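Side-chain contacts in proteolytically activated form of PPO4 Tyrosinase (Agaricus bisporus var. bisporus H97, PDB 4OUA), which oxidises monophenols and o-diphenols to reactive o-quinones at a pair of copper ions, most likely as the first step of melanin synthesis: residues 130-135 against 285-290; 252-257 against 280-285; 264-269 against 273-278. All coordinates share one frame; numbering follows the deposited sequence.

Contact 1: 130-135 against 285-290; sequences YWDTGF and VDRHLS
In the dicopper domain of tyrosinase, loop residues Y130 and D132 take hold of R287, an arginine of helix 277-295. Y130 lays the face of its ring over the bend of the arginine chain: R287 CD sits 3.5 Å from the Y130 ring centre, a CH-pi contact. The guanidinium continues past the rim nearly flat against it, the two planes 12° apart, with R287 NE 3.2 Å from Y130 CE1. Y130 CG stands between its backbone N and carbonyl carbon (chi1 63°), which puts the ring over the arginine. Farther along, R287 NH2 makes a salt bridge of 2.9 Å to D132 OD2; D132 centres an inverse gamma turn, its carboxylate turned 63° from the guanidinium. R376 makes a second salt bridge to D132 OD2, Y377 OH is hydrogen-bonded to D132 OD1, and D353 OD2 forms a salt bridge with R287 NH1. N284 accepts from R287 NE, fixing the guanidinium further. A serine in place of Y130 would probably strip R287 CD and NE of their aromatic cover and make the arginine freer to swing from D132. W131 and T133 pack on I253 of helix 246-258, H288 faces helix 201-224, and helix 362-377 supplies R376 and Y377.

Contact 2: 252-257 against 280-285; sequences DIHGFV and LHHSNV. With CU1 (copper (I) ion), chain D.
H281, H254 and I253 carry most of this contact, which joins two antiparallel helices of the type 3 copper centre, 246-258 and 277-295, at the second copper site. The axes of the two short helical segments approach to 11.5 Å, their N-to-C directions at 160°, and the imidazoles bridge the distance. H281 stands in the middle. Its CG trans to the backbone N (chi1 -180°) carries the ring toward helix 246-258, and I253 covers one face in a CH-pi contact, with I253 CB 3.6 Å from the centre of the H281 ring. V285 CG2 of its own helix lies over the opposite face, toward the rim. The rim of H281 then points at the face of H254: an edge-to-face pair, planes 73° apart, in which H281 ND1 comes within 3.6 Å of H254 NE2. H281 is not a ligand; it packs behind one, and its ring also runs almost parallel to that of H250.

H254 and H282 do bind metal. They meet rim to rim rather than stacking, H254 NE2 lying 3.2 Å from H282 NE2. That is no hydrogen bond, because both nitrogens give themselves to the copper ion; H250 completes the histidine trio. H254 probably also touches substrate, and H282 looks across to H90, a ligand of the other copper. Copper is held at 2.0 Å by H254 NE2 and at 2.0 Å by H282 NE2, and a water oxygen sits 2.3 Å from the copper ion.

Contact 3: 264-269 against 273-278; sequences GHMTHA and AFDPIF
The chi1 of M266 (-87°) sets its CG against D275, and the bend at chi2 (-67°) carries the sulfur on to rest against I277 and F278. This is the turn into helix 277-295, the helix that carries H282, a ligand of the second copper. M266 itself belongs to a type I beta turn, H265 to H268, in the loop that comes before that helix.

M266 meets D275 with its CG, and I277 and F278 with its sulfur. M266 CG lies 3.6 Å from D275 OD2, a plain van der Waals touch against the carboxylate, the two side chains crossing at about a right angle. M266 SD is 3.9 Å from I277 CG2, the branch of the isoleucine set between backbone N and carbonyl carbon. On its other partner, M266 SD is 4.1 Å from F278 CB, and it approaches the ring of F278 near the plane, at the edge, not over the face.

D275 does double duty. While its CB and OD2 meet the methionine, its OD1 accepts a 3.1 Å capping bond from I277 N, nearly straight at 171° and arriving on the anti side of the carboxylate, somewhat out of its plane. With P276 in the middle, this closes an Asx turn, and F278 N bonds back to D275 O at 2.8 Å. R191 forms a salt bridge to D275 OD1, which would probably help keep the buried carboxylate ionised.

F278 turns its ring toward the copper site, meeting H56 edge-to-face and also the ring of H282. On one face of that ring, toward its rim, A273 CA stands 3.7 Å above the plane of F278.

All three contacts draw on helix 277-295. Contact 2 sits on the copper, with its centre about 9 Å from those of contacts 1 and 3, which are themselves about 17 Å apart. Contact 1 lies farther from the metal, the side chain of Y130 about 13 Å from a copper ion, and it joins contact 2 through a probable hydrogen bond of 2.8 Å between W131 N and L280 O. Contact 3 backs the ligand histidine: M266 O lies 2.9 Å from H254 ND1, and F278 CD1 is 3.5 Å from H254 CE1. Contacts 1 and 3 meet where W131 CZ3 approaches I277 CD1 at 3.4 Å.

Contact 1: 130-135 against 285-290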
# COMPACT_ATOMS: atom_id res chain seq x y z
N TYR A 130 7.17 3.64 -3.24
CA TYR A 130 5.93 3.66 -4.01
C TYR A 130 6.16 3.29 -5.47
O TYR A 130 7.23 3.54 -6.03
CB TYR A 130 5.27 5.04 -3.92
CG TYR A 130 6.07 6.17 -4.52
CD1 TYR A 130 6.02 6.44 -5.88
CD2 TYR A 130 6.87 6.98 -3.72
CE1 TYR A 130 6.75 7.47 -6.43
CE2 TYR A 130 7.60 8.02 -4.26
CZ TYR A 130 7.54 8.26 -5.62
OH TYR A 130 8.27 9.29 -6.17
N TRP A 131 5.15 2.68 -6.06
CA TRP A 131 5.19 2.25 -7.45
C TRP A 131 4.47 3.26 -8.35
O TRP A 131 3.25 3.24 -8.47
CB TRP A 131 4.55 0.86 -7.57
CG TRP A 131 4.48 0.30 -8.96
CD1 TRP A 131 5.22 0.68 -10.04
CD2 TRP A 131 3.62 -0.75 -9.41
NE1 TRP A 131 4.87 -0.07 -11.14
CE2 TRP A 131 3.88 -0.95 -10.78
CE3 TRP A 131 2.64 -1.53 -8.79
CZ2 TRP A 131 3.21 -1.91 -11.53
CZ3 TRP A 131 1.98 -2.48 -9.54
CH2 TRP A 131 2.26 -2.66 -10.90
N ASP A 132 5.25 4.15 -8.97
CA ASP A 132 4.69 5.21 -9.80
C ASP A 132 4.06 4.64 -11.08
O ASP A 132 4.65 4.72 -12.16
CB ASP A 132 5.77 6.23 -10.15
CG ASP A 132 5.19 7.58 -10.53
OD1 ASP A 132 4.02 7.64 -10.97
OD2 ASP A 132 5.92 8.59 -10.40
N THR A 133 2.87 4.07 -10.94
CA THR A 133 2.20 3.40 -12.05
C THR A 133 1.80 4.36 -13.16
O THR A 133 1.67 3.96 -14.32
CB THR A 133 0.95 2.65 -11.56
OG1 THR A 133 -0.01 3.59 -11.06
CG2 THR A 133 1.31 1.67 -10.45
N GLY A 134 1.59 5.62 -12.81
CA GLY A 134 1.16 6.62 -13.77
C GLY A 134 2.28 7.12 -14.68
O GLY A 134 2.01 7.67 -15.75
N PHE A 135 3.52 6.93 -14.25
CA PHE A 135 4.67 7.37 -15.03
C PHE A 135 5.49 6.19 -15.55
O PHE A 135 6.08 6.26 -16.62
CB PHE A 135 5.56 8.30 -14.20
CG PHE A 135 6.78 8.77 -14.93
CD1 PHE A 135 6.73 9.89 -15.74
CD2 PHE A 135 7.98 8.09 -14.80
CE1 PHE A 135 7.86 10.32 -16.42
CE2 PHE A 135 9.11 8.52 -15.47
CZ PHE A 135 9.05 9.64 -16.28
N VAL A 285 -0.64 5.11 -4.18
CA VAL A 285 -2.01 5.59 -4.06
C VAL A 285 -2.08 6.68 -3.00
O VAL A 285 -2.83 7.64 -3.13
CB VAL A 285 -2.98 4.45 -3.70
CG1 VAL A 285 -4.34 5.02 -3.30
CG2 VAL A 285 -3.11 3.47 -4.85
N ASP A 286 -1.27 6.52 -1.96
CA ASP A 286 -1.20 7.50 -0.89
C ASP A 286 -0.48 8.75 -1.36
O ASP A 286 -0.78 9.86 -0.91
CB ASP A 286 -0.51 6.91 0.34
CG ASP A 286 -0.59 7.82 1.55
OD1 ASP A 286 -1.60 7.73 2.28
OD2 ASP A 286 0.34 8.62 1.76
N ARG A 287 0.48 8.57 -2.27
CA ARG A 287 1.22 9.70 -2.82
C ARG A 287 0.30 10.56 -3.67
O ARG A 287 0.45 11.79 -3.72
CB ARG A 287 2.41 9.21 -3.65
CG ARG A 287 3.33 10.33 -4.11
CD ARG A 287 4.53 9.80 -4.87
NE ARG A 287 4.16 9.36 -6.22
CZ ARG A 287 4.40 10.07 -7.32
NH1 ARG A 287 5.00 11.24 -7.23
NH2 ARG A 287 4.03 9.60 -8.50
N HIS A 288 -0.64 9.92 -4.35
CA HIS A 288 -1.64 10.62 -5.14
C HIS A 288 -2.47 11.52 -4.24
O HIS A 288 -2.77 12.66 -4.59
CB HIS A 288 -2.53 9.63 -5.89
CG HIS A 288 -1.85 8.93 -7.02
ND1 HIS A 288 -2.41 7.85 -7.68
CD2 HIS A 288 -0.65 9.15 -7.62
CE1 HIS A 288 -1.59 7.44 -8.63
NE2 HIS A 288 -0.51 8.21 -8.61
N LEU A 289 -2.84 10.99 -3.08
CA LEU A 289 -3.61 11.74 -2.10
C LEU A 289 -2.83 12.97 -1.63
O LEU A 289 -3.39 14.05 -1.48
CB LEU A 289 -3.98 10.85 -0.91
CG LEU A 289 -4.87 11.48 0.15
CD1 LEU A 289 -6.17 11.97 -0.47
CD2 LEU A 289 -5.14 10.49 1.26
N SER A 290 -1.53 12.79 -1.42
CA SER A 290 -0.66 13.89 -1.01
C SER A 290 -0.57 14.95 -2.10
O SER A 290 -0.62 16.15 -1.82
CB SER A 290 0.74 13.38 -0.65
OG SER A 290 0.71 12.57 0.51

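Contact 2: 252-257 against 280-285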
# COMPACT_ATOMS: atom_id res chain seq x y z
N ASP A 252 -7.70 -0.32 -11.41
CA ASP A 252 -7.09 -0.81 -12.64
C ASP A 252 -5.78 -1.56 -12.38
O ASP A 252 -5.44 -2.50 -13.10
CB ASP A 252 -6.83 0.34 -13.61
CG ASP A 252 -8.12 0.90 -14.20
OD1 ASP A 252 -9.16 0.84 -13.52
OD2 ASP A 252 -8.08 1.40 -15.35
N ILE A 253 -5.05 -1.15 -11.35
CA ILE A 253 -3.76 -1.77 -11.04
C ILE A 253 -3.95 -3.15 -10.43
O ILE A 253 -3.13 -4.04 -10.64
CB ILE A 253 -2.92 -0.90 -10.10
CG1 ILE A 253 -2.74 0.50 -10.68
CG2 ILE A 253 -1.57 -1.55 -9.85
CD1 ILE A 253 -2.07 0.52 -12.03
N HIS A 254 -5.01 -3.33 -9.67
CA HIS A 254 -5.32 -4.63 -9.10
C HIS A 254 -5.72 -5.60 -10.21
O HIS A 254 -5.41 -6.79 -10.15
CB HIS A 254 -6.44 -4.52 -8.06
CG HIS A 254 -5.98 -3.98 -6.74
ND1 HIS A 254 -5.19 -4.71 -5.87
CD2 HIS A 254 -6.19 -2.79 -6.14
CE1 HIS A 254 -4.94 -3.99 -4.79
NE2 HIS A 254 -5.53 -2.82 -4.93
N GLY A 255 -6.43 -5.10 -11.21
CA GLY A 255 -6.86 -5.91 -12.34
C GLY A 255 -5.70 -6.33 -13.22
O GLY A 255 -5.61 -7.49 -13.62
N PHE A 256 -4.81 -5.39 -13.52
CA PHE A 256 -3.66 -5.66 -14.38
C PHE A 256 -2.79 -6.78 -13.81
O PHE A 256 -2.32 -7.64 -14.55
CB PHE A 256 -2.81 -4.40 -14.56
CG PHE A 256 -3.50 -3.31 -15.33
CD1 PHE A 256 -4.63 -3.57 -16.09
CD2 PHE A 256 -3.01 -2.01 -15.30
CE1 PHE A 256 -5.26 -2.57 -16.79
CE2 PHE A 256 -3.64 -1.00 -16.00
CZ PHE A 256 -4.76 -1.28 -16.75
N VAL A 257 -2.59 -6.76 -12.50
CA VAL A 257 -1.67 -7.68 -11.85
C VAL A 257 -2.31 -9.03 -11.52
O VAL A 257 -1.70 -10.08 -11.72
CB VAL A 257 -1.11 -7.08 -10.55
CG1 VAL A 257 -0.26 -8.10 -9.81
CG2 VAL A 257 -0.31 -5.82 -10.84
N LEU A 280 3.44 -1.55 -2.43
CA LEU A 280 4.10 -0.60 -3.32
C LEU A 280 3.06 0.20 -4.09
O LEU A 280 3.26 1.38 -4.39
CB LEU A 280 5.05 -1.31 -4.28
CG LEU A 280 6.36 -1.82 -3.68
CD1 LEU A 280 6.11 -3.01 -2.77
CD2 LEU A 280 7.36 -2.18 -4.77
N HIS A 281 1.90 -0.49 -4.36
CA HIS A 281 0.78 0.13 -5.04
C HIS A 281 0.15 1.22 -4.17
O HIS A 281 0.09 2.38 -4.57
CB HIS A 281 -0.28 -0.92 -5.39
CG HIS A 281 -1.47 -0.35 -6.10
ND1 HIS A 281 -2.73 -0.91 -6.01
CD2 HIS A 281 -1.60 0.72 -6.92
CE1 HIS A 281 -3.58 -0.21 -6.74
NE2 HIS A 281 -2.92 0.79 -7.30
N HIS A 282 -0.30 0.83 -2.99
CA HIS A 282 -1.04 1.73 -2.12
C HIS A 282 -0.14 2.76 -1.43
O HIS A 282 -0.64 3.71 -0.82
CB HIS A 282 -1.82 0.93 -1.08
CG HIS A 282 -3.08 0.33 -1.62
ND1 HIS A 282 -4.32 0.92 -1.47
CD2 HIS A 282 -3.30 -0.81 -2.32
CE1 HIS A 282 -5.24 0.17 -2.05
NE2 HIS A 282 -4.64 -0.88 -2.58
N SER A 283 1.21 2.58 -1.55
CA SER A 283 2.13 3.63 -1.13
C SER A 283 2.07 4.76 -2.15
O SER A 283 2.19 5.94 -1.81
CB SER A 283 3.56 3.10 -1.01
OG SER A 283 4.47 4.17 -0.79
N ASN A 284 1.88 4.38 -3.41
CA ASN A 284 1.75 5.34 -4.50
C ASN A 284 0.35 5.92 -4.55
O ASN A 284 0.16 7.08 -4.92
CB ASN A 284 2.10 4.67 -5.84
CG ASN A 284 2.06 5.64 -7.00
OD1 ASN A 284 2.91 6.53 -7.10
ND2 ASN A 284 1.08 5.48 -7.88
N VAL A 285 -0.64 5.11 -4.18
CA VAL A 285 -2.01 5.59 -4.06
C VAL A 285 -2.08 6.68 -3.00
O VAL A 285 -2.83 7.64 -3.13
CB VAL A 285 -2.98 4.45 -3.70
CG1 VAL A 285 -4.34 5.02 -3.30
CG2 VAL A 285 -3.11 3.47 -4.85
CU CU1 D . -6.22 -1.74 -3.40
O HOH W 1 -7.98 -2.36 -2.11

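Contact 3: 264-269 against 273-278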
# COMPACT_ATOMS: atom_id res chain seq x y z
N GLY A 264 -6.42 -13.88 -10.07
CA GLY A 264 -5.33 -14.06 -9.12
C GLY A 264 -5.62 -13.35 -7.82
O GLY A 264 -6.75 -12.93 -7.57
N HIS A 265 -4.60 -13.20 -6.98
CA HIS A 265 -4.79 -12.60 -5.66
C HIS A 265 -5.04 -11.09 -5.73
O HIS A 265 -5.93 -10.57 -5.06
CB HIS A 265 -3.57 -12.87 -4.77
CG HIS A 265 -3.46 -14.30 -4.33
ND1 HIS A 265 -2.94 -15.29 -5.13
CD2 HIS A 265 -3.81 -14.90 -3.16
CE1 HIS A 265 -2.97 -16.44 -4.47
NE2 HIS A 265 -3.49 -16.23 -3.28
N MET A 266 -4.26 -10.39 -6.55
CA MET A 266 -4.36 -8.93 -6.64
C MET A 266 -5.72 -8.44 -7.15
O MET A 266 -6.09 -7.30 -6.92
CB MET A 266 -3.25 -8.38 -7.54
CG MET A 266 -1.94 -8.09 -6.83
SD MET A 266 -2.07 -6.73 -5.65
CE MET A 266 -2.31 -5.33 -6.74
N THR A 267 -6.45 -9.31 -7.84
CA THR A 267 -7.74 -8.92 -8.40
C THR A 267 -8.90 -9.40 -7.54
O THR A 267 -10.04 -9.48 -8.00
CB THR A 267 -7.92 -9.46 -9.83
OG1 THR A 267 -9.14 -8.94 -10.38
CG2 THR A 267 -7.97 -10.98 -9.83
N HIS A 268 -8.61 -9.71 -6.28
CA HIS A 268 -9.62 -10.14 -5.33
C HIS A 268 -9.38 -9.46 -3.98
O HIS A 268 -8.36 -9.70 -3.33
CB HIS A 268 -9.61 -11.66 -5.17
CG HIS A 268 -10.87 -12.22 -4.60
ND1 HIS A 268 -11.34 -11.87 -3.35
CD2 HIS A 268 -11.76 -13.11 -5.10
CE1 HIS A 268 -12.46 -12.52 -3.10
NE2 HIS A 268 -12.74 -13.28 -4.15
N ALA A 269 -10.32 -8.62 -3.56
CA ALA A 269 -10.15 -7.80 -2.36
C ALA A 269 -9.89 -8.63 -1.11
O ALA A 269 -9.34 -8.12 -0.12
CB ALA A 269 -11.38 -6.92 -2.16
N ALA A 273 -4.18 -8.16 -0.49
CA ALA A 273 -3.18 -7.66 0.45
C ALA A 273 -2.01 -8.62 0.61
O ALA A 273 -0.89 -8.20 0.91
CB ALA A 273 -3.83 -7.39 1.80
N PHE A 274 -2.26 -9.91 0.41
CA PHE A 274 -1.24 -10.93 0.60
C PHE A 274 -0.12 -10.85 -0.44
O PHE A 274 0.98 -11.35 -0.21
CB PHE A 274 -1.87 -12.33 0.59
CG PHE A 274 -2.76 -12.59 1.76
CD1 PHE A 274 -2.23 -12.92 3.00
CD2 PHE A 274 -4.14 -12.52 1.64
CE1 PHE A 274 -3.05 -13.17 4.08
CE2 PHE A 274 -4.97 -12.76 2.72
CZ PHE A 274 -4.42 -13.09 3.94
N ASP A 275 -0.40 -10.23 -1.57
CA ASP A 275 0.63 -10.03 -2.59
C ASP A 275 1.51 -8.84 -2.21
O ASP A 275 1.01 -7.72 -2.05
CB ASP A 275 -0.01 -9.80 -3.97
CG ASP A 275 0.99 -9.92 -5.11
OD1 ASP A 275 2.14 -9.46 -4.95
OD2 ASP A 275 0.62 -10.47 -6.16
N PRO A 276 2.82 -9.08 -2.05
CA PRO A 276 3.79 -8.08 -1.62
C PRO A 276 3.75 -6.78 -2.43
O PRO A 276 4.10 -5.72 -1.91
CB PRO A 276 5.13 -8.79 -1.81
CG PRO A 276 4.81 -10.23 -1.65
CD PRO A 276 3.44 -10.40 -2.25
N ILE A 277 3.33 -6.86 -3.69
CA ILE A 277 3.30 -5.68 -4.54
C ILE A 277 2.13 -4.77 -4.17
O ILE A 277 2.04 -3.63 -4.64
CB ILE A 277 3.20 -6.06 -6.03
CG1 ILE A 277 3.69 -4.91 -6.91
CG2 ILE A 277 1.77 -6.46 -6.39
CD1 ILE A 277 3.64 -5.21 -8.39
N PHE A 278 1.24 -5.28 -3.33
CA PHE A 278 0.07 -4.53 -2.87
C PHE A 278 0.48 -3.26 -2.14
O PHE A 278 -0.20 -2.24 -2.23
CB PHE A 278 -0.79 -5.42 -1.97
CG PHE A 278 -1.90 -4.68 -1.27
CD1 PHE A 278 -3.16 -4.58 -1.85
CD2 PHE A 278 -1.70 -4.11 -0.02
CE1 PHE A 278 -4.18 -3.91 -1.21
CE2 PHE A 278 -2.72 -3.44 0.62
CZ PHE A 278 -3.96 -3.34 0.03